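Local structure of PrgB (Enterococcus faecalis, 6EVU) at residues 143-148 / 159-164. The protein promotes aggregation, biofilm formation and conjugation through DNA binding and compaction, the part described here being its adhesin domain. Numbering follows the deposited sequence.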
loop_
_atom_site.group_PDB
_atom_site.type_symbol
_atom_site.label_atom_id
_atom_site.label_comp_id
_atom_site.label_asym_id
_atom_site.label_seq_id
_atom_site.Cartn_x
_atom_site.Cartn_y
_atom_site.Cartn_z
ATOM N N GLY A 143 -15.172 -3.445 12.797
ATOM C CA GLY A 143 -15.019 -2.547 11.662
ATOM C C GLY A 143 -13.843 -1.591 11.756
ATOM O O GLY A 143 -13.872 -0.511 11.133
ATOM N N THR A 144 -12.774 -1.992 12.444
ATOM C CA THR A 144 -11.581 -1.175 12.589
ATOM C C THR A 144 -10.428 -1.839 11.860
ATOM O O THR A 144 -10.495 -3.012 11.472
ATOM C CB THR A 144 -11.184 -0.993 14.064
ATOM O OG1 THR A 144 -10.961 -2.269 14.660
ATOM C CG2 THR A 144 -12.330 -0.272 14.828
ATOM N N LEU A 145 -9.337 -1.094 11.718
ATOM C CA LEU A 145 -8.088 -1.682 11.232
ATOM C C LEU A 145 -6.983 -1.319 12.200
ATOM O O LEU A 145 -7.044 -0.286 12.884
ATOM C CB LEU A 145 -7.678 -1.171 9.819
ATOM C CG LEU A 145 -8.610 -1.597 8.702
ATOM C CD1 LEU A 145 -8.276 -0.706 7.498
ATOM C CD2 LEU A 145 -8.670 -3.055 8.382
ATOM N N ASN A 146 -5.943 -2.176 12.256
ATOM C CA ASN A 146 -4.760 -1.858 13.019
ATOM C C ASN A 146 -3.674 -1.421 12.043
ATOM O O ASN A 146 -3.565 -1.956 10.949
ATOM C CB ASN A 146 -4.283 -3.071 13.807
ATOM C CG ASN A 146 -5.416 -3.772 14.544
ATOM O OD1 ASN A 146 -6.253 -3.120 15.164
ATOM N ND2 ASN A 146 -5.453 -5.123 14.466
ATOM N N ALA A 147 -2.833 -0.500 12.501
ATOM C CA ALA A 147 -1.758 -0.001 11.668
ATOM C C ALA A 147 -0.499 0.051 12.494
ATOM O O ALA A 147 -0.516 0.412 13.678
ATOM C CB ALA A 147 -2.063 1.389 11.117
ATOM N N VAL A 148 0.621 -0.255 11.849
ATOM C CA VAL A 148 1.910 0.077 12.410
ATOM C C VAL A 148 2.572 0.965 11.374
ATOM O O VAL A 148 2.786 0.536 10.231
ATOM C CB VAL A 148 2.765 -1.144 12.749
ATOM C CG1 VAL A 148 4.059 -0.691 13.354
ATOM C CG2 VAL A 148 2.048 -2.053 13.809
ATOM N N ILE A 159 -0.841 -2.786 7.721
ATOM C CA ILE A 159 -2.236 -2.561 8.108
ATOM C C ILE A 159 -2.969 -3.889 8.108
ATOM O O ILE A 159 -2.843 -4.694 7.171
ATOM C CB ILE A 159 -2.899 -1.526 7.152
ATOM C CG1 ILE A 159 -2.267 -0.111 7.429
ATOM C CG2 ILE A 159 -4.486 -1.500 7.300
ATOM C CD1 ILE A 159 -2.672 0.965 6.524
ATOM N N GLY A 160 -3.828 -4.096 9.114
ATOM C CA GLY A 160 -4.577 -5.349 9.087
ATOM C C GLY A 160 -5.534 -5.441 10.259
ATOM O O GLY A 160 -5.507 -4.611 11.174
ATOM N N THR A 161 -6.357 -6.495 10.229
ATOM C CA THR A 161 -7.292 -6.782 11.319
ATOM C C THR A 161 -7.741 -8.240 11.194
ATOM O O THR A 161 -7.317 -8.963 10.304
ATOM C CB THR A 161 -8.472 -5.797 11.299
ATOM O OG1 THR A 161 -9.233 -5.989 12.526
ATOM C CG2 THR A 161 -9.405 -6.093 10.130
ATOM N N ASN A 162 -8.585 -8.660 12.106
ATOM C CA ASN A 162 -9.197 -9.980 12.089
ATOM C C ASN A 162 -10.225 -10.072 10.971
ATOM O O ASN A 162 -11.023 -9.151 10.787
ATOM C CB ASN A 162 -9.895 -10.141 13.458
ATOM C CG ASN A 162 -10.503 -11.456 13.655
ATOM O OD1 ASN A 162 -9.934 -12.496 13.319
ATOM N ND2 ASN A 162 -11.656 -11.445 14.288
ATOM N N ARG A 163 -10.339 -11.228 10.323
ATOM C CA ARG A 163 -11.379 -11.363 9.301
ATOM C C ARG A 163 -12.550 -12.178 9.853
ATOM O O ARG A 163 -12.404 -13.372 10.107
ATOM C CB ARG A 163 -10.828 -12.023 8.034
ATOM C CG ARG A 163 -11.890 -12.210 6.976
ATOM C CD ARG A 163 -11.342 -12.704 5.619
ATOM N NE ARG A 163 -10.544 -11.692 4.923
ATOM C CZ ARG A 163 -11.091 -10.656 4.298
ATOM N NH1 ARG A 163 -12.404 -10.519 4.285
ATOM N NH2 ARG A 163 -10.345 -9.782 3.668
ATOM N N VAL A 164 -13.726 -11.551 10.001
ATOM C CA VAL A 164 -14.937 -12.287 10.356
ATOM C C VAL A 164 -15.935 -12.380 9.205
ATOM O O VAL A 164 -16.908 -13.138 9.314
ATOM C CB VAL A 164 -15.648 -11.676 11.591
ATOM C CG1 VAL A 164 -14.717 -11.496 12.760
ATOM C CG2 VAL A 164 -16.297 -10.373 11.266
HETATM O O HOH W 1 -8.749 -4.081 14.638
#
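Gly-160 O lies under one face of the flat Asn-146 carboxamide, 3.5 Å from CG and off-centre, with ND2 near that oxygen too but at too poor an angle to bond. ND2 is satisfied outside the two segments, donating to the backbone oxygens of Leu-72 and Lys-74, while OD1 accepts from a water at 2.7 Å, tilted out of the amide plane. This water also reaches Thr-144 OG1, which bonds Ser-142 OG as well, and Thr-161 OG1, linking the two segments; asparagine suits the place because it donates at one end and accepts at the other. Gly-160 is almost fully extended (phi -179°, psi 173°), and as a glycine it projects no side chain beside Asn-146. Between the two backbones, Asn-146 and Gly-160 form an antiparallel hydrogen-bonded pair: Asn-146 N to Gly-160 O is 2.7 Å, Gly-160 N to Asn-146 O 2.8 Å. They belong to the beta hairpin of strands 145-150 and 157-160, inside an antiparallel sheet of the adhesin domain, which matches the glucan-binding protein C family; PrgB as a whole belongs to the antigen I/II family. Strands 99-104 and 299-302 flank the hairpin. On the face opposite Asn-146, Ala-147 and Ile-159 are a non-hydrogen-bonded pair, and the small CB of Ala-147 rests 4.0 Å from Ile-159 CG1. Ile-159 CG2, anti to the backbone N, turns instead to Leu-145 CD1 at 3.9 Å. The other leucine methyl, CD2, meets Thr-161 CG2 at 3.6 Å, the two side chains crossing at about a right angle. Branched apolar groups fit here because Tyr-133, Leu-135 and Thr-171 of the larger sheet pack against Leu-145 and Ile-159.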